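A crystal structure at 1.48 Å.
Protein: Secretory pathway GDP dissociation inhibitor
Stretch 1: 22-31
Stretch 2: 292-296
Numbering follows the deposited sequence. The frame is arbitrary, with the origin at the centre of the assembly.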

# COMPACT_ATOMS: atom_id res chain seq x y z
N THR A 22 -2.13 8.22 3.71
CA THR A 22 -1.59 9.57 3.92
C THR A 22 -0.88 9.64 5.27
O THR A 22 0.26 10.13 5.34
CB THR A 22 -2.71 10.59 3.86
OG1 THR A 22 -3.34 10.51 2.59
CG2 THR A 22 -2.19 12.01 4.12
N GLU A 23 -1.52 9.10 6.31
CA GLU A 23 -0.96 9.14 7.67
C GLU A 23 0.27 8.26 7.78
O GLU A 23 1.25 8.61 8.45
CB GLU A 23 -1.97 8.69 8.71
CG GLU A 23 -2.98 9.75 9.11
CD GLU A 23 -3.98 10.09 8.02
OE1 GLU A 23 -4.45 11.26 8.00
OE2 GLU A 23 -4.38 9.18 7.25
N CYS A 24 0.21 7.06 7.18
CA CYS A 24 1.36 6.17 7.27
C CYS A 24 2.58 6.78 6.53
O CYS A 24 3.68 6.68 7.04
CB CYS A 24 1.04 4.78 6.72
SG CYS A 24 -0.16 3.89 7.73
N ILE A 25 2.38 7.47 5.40
CA ILE A 25 3.53 8.11 4.74
C ILE A 25 4.13 9.18 5.63
O ILE A 25 5.36 9.26 5.79
CB ILE A 25 3.16 8.70 3.36
CG1 ILE A 25 2.81 7.54 2.42
CG2 ILE A 25 4.38 9.46 2.76
CD1 ILE A 25 2.28 7.99 1.03
N LEU A 26 3.25 10.00 6.20
CA LEU A 26 3.73 11.08 7.08
C LEU A 26 4.45 10.50 8.28
O LEU A 26 5.54 10.99 8.65
CB LEU A 26 2.57 11.99 7.48
CG LEU A 26 2.10 12.84 6.31
CD1 LEU A 26 0.67 13.28 6.56
CD2 LEU A 26 3.08 14.00 6.14
N SER A 27 3.87 9.47 8.91
CA SER A 27 4.51 8.82 10.06
C SER A 27 5.91 8.32 9.67
O SER A 27 6.91 8.54 10.40
CB SER A 27 3.62 7.68 10.56
OG SER A 27 4.25 6.98 11.63
N GLY A 28 6.01 7.66 8.52
CA GLY A 28 7.34 7.19 8.05
C GLY A 28 8.33 8.32 7.81
O GLY A 28 9.47 8.24 8.26
N LEU A 29 7.90 9.37 7.11
CA LEU A 29 8.80 10.49 6.80
C LEU A 29 9.27 11.19 8.06
O LEU A 29 10.46 11.56 8.18
CB LEU A 29 8.12 11.51 5.87
CG LEU A 29 7.84 10.98 4.46
CD1 LEU A 29 7.05 12.01 3.72
CD2 LEU A 29 9.14 10.58 3.72
N LEU A 30 8.36 11.38 9.01
CA LEU A 30 8.74 12.07 10.24
C LEU A 30 9.65 11.20 11.13
O LEU A 30 10.57 11.72 11.72
CB LEU A 30 7.49 12.49 10.99
CG LEU A 30 6.71 13.61 10.26
CD1 LEU A 30 5.32 13.75 10.86
CD2 LEU A 30 7.47 14.98 10.36
N SER A 31 9.42 9.88 11.19
CA SER A 31 10.31 8.98 11.88
C SER A 31 11.71 9.05 11.22
O SER A 31 12.74 9.14 11.93
CB SER A 31 9.76 7.55 11.90
OG SER A 31 8.68 7.46 12.82
N VAL A 292 -0.72 16.68 16.48
CA VAL A 292 -1.35 15.44 16.00
C VAL A 292 -1.57 15.56 14.48
O VAL A 292 -1.86 16.65 13.95
CB VAL A 292 -2.69 15.14 16.75
CG1 VAL A 292 -3.77 16.17 16.44
CG2 VAL A 292 -3.18 13.70 16.45
N ILE A 293 -1.43 14.43 13.79
CA ILE A 293 -1.79 14.27 12.36
C ILE A 293 -2.88 13.20 12.35
O ILE A 293 -2.72 12.16 12.99
CB ILE A 293 -0.56 13.83 11.54
CG1 ILE A 293 0.56 14.89 11.62
CG2 ILE A 293 -0.99 13.49 10.09
CD1 ILE A 293 1.82 14.48 10.99
N ALA A 294 -4.01 13.46 11.70
CA ALA A 294 -5.11 12.49 11.78
C ALA A 294 -6.01 12.55 10.57
O ALA A 294 -6.04 13.54 9.84
CB ALA A 294 -5.92 12.74 13.01
N ASP A 295 -6.76 11.47 10.35
CA ASP A 295 -7.80 11.52 9.33
C ASP A 295 -9.12 12.10 9.86
O ASP A 295 -9.30 12.24 11.08
CB ASP A 295 -7.96 10.15 8.62
CG ASP A 295 -8.72 9.12 9.44
OD1 ASP A 295 -9.82 9.39 9.97
OD2 ASP A 295 -8.24 7.97 9.50
N PRO A 296 -10.01 12.52 8.95
CA PRO A 296 -11.27 13.14 9.38
C PRO A 296 -12.10 12.37 10.40
O PRO A 296 -12.87 13.00 11.17
CB PRO A 296 -12.03 13.35 8.05
CG PRO A 296 -10.89 13.53 7.00
CD PRO A 296 -9.84 12.53 7.48
O HOH W 1 -5.86 7.25 8.51

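How does stretch 2 enter the contact? It arrives as a short strand, residues 292 to 294, running roughly antiparallel to the helix of stretch 1: the N-to-C directions differ by 149°, and the axes approach to 8.9 Å. Val292 is buried, yet it does not touch the helix; CG2 of Val292 is 8.3 Å from CG of Glu23, the nearest approach of its side chain. Contact starts one residue later, at Ile293.

What does Ile293 do that its neighbours do not? Its CA-to-CB bond points toward the helix, and it gives up more surface to the other stretch than any other residue here, 81 Å² of its own area. With chi1 in m and chi2 in t, its branched side chain spreads along the helix. CD1 of Ile293 lies 3.6 Å from CD1 of Leu30, while CG2 of Ile293 sits 3.9 Å from CD1 of Leu26 and 4.3 Å from CG of Glu23. Leu26 and Leu30 are four residues apart, close to one helical turn, so both point toward the strand; the backbone hydrogen bond from Leu30 N to Leu26 O, 2.9 Å, belongs to the regular ladder that holds this spacing. Both leucines adopt the m,t rotamer. Three branched aliphatic side chains suit this buried place, where they pack closely without leaving a polar group unpaired.

Why does Ala294 still belong to the contact when its side chain points away? The backbones come nearest here, with CA of Ala294 6.7 Å from CA of Glu23, and the main chain does the touching. OE1 of Glu23 lies 3.3 Å from C of Ala294. The same OE1 is also 3.3 Å from O of Ala294, but both oxygens are acceptors, so this is proximity without a hydrogen bond; OE1 finds its hydrogen bonding elsewhere in the structure.

Where do polar groups join the two stretches? They meet through a water at Asp295, just past the strand. No direct hydrogen bond crosses: N of Asp295 is 3.3 Å from OE1 of Glu23, but the angle is poor. Instead, water 1 donates to OE2 of Glu23 and to OD2 of Asp295, each at 2.7 Å from the water oxygen. Two carboxylates cannot donate to each other if both are charged, and a water with two protons to give can serve both. The m,p rotamer of Glu23 and the p rotamer of Asp295 accompany this bridge. Pro296 then leaves the contact, with CD of Pro296 5.6 Å from OE1 of Glu23.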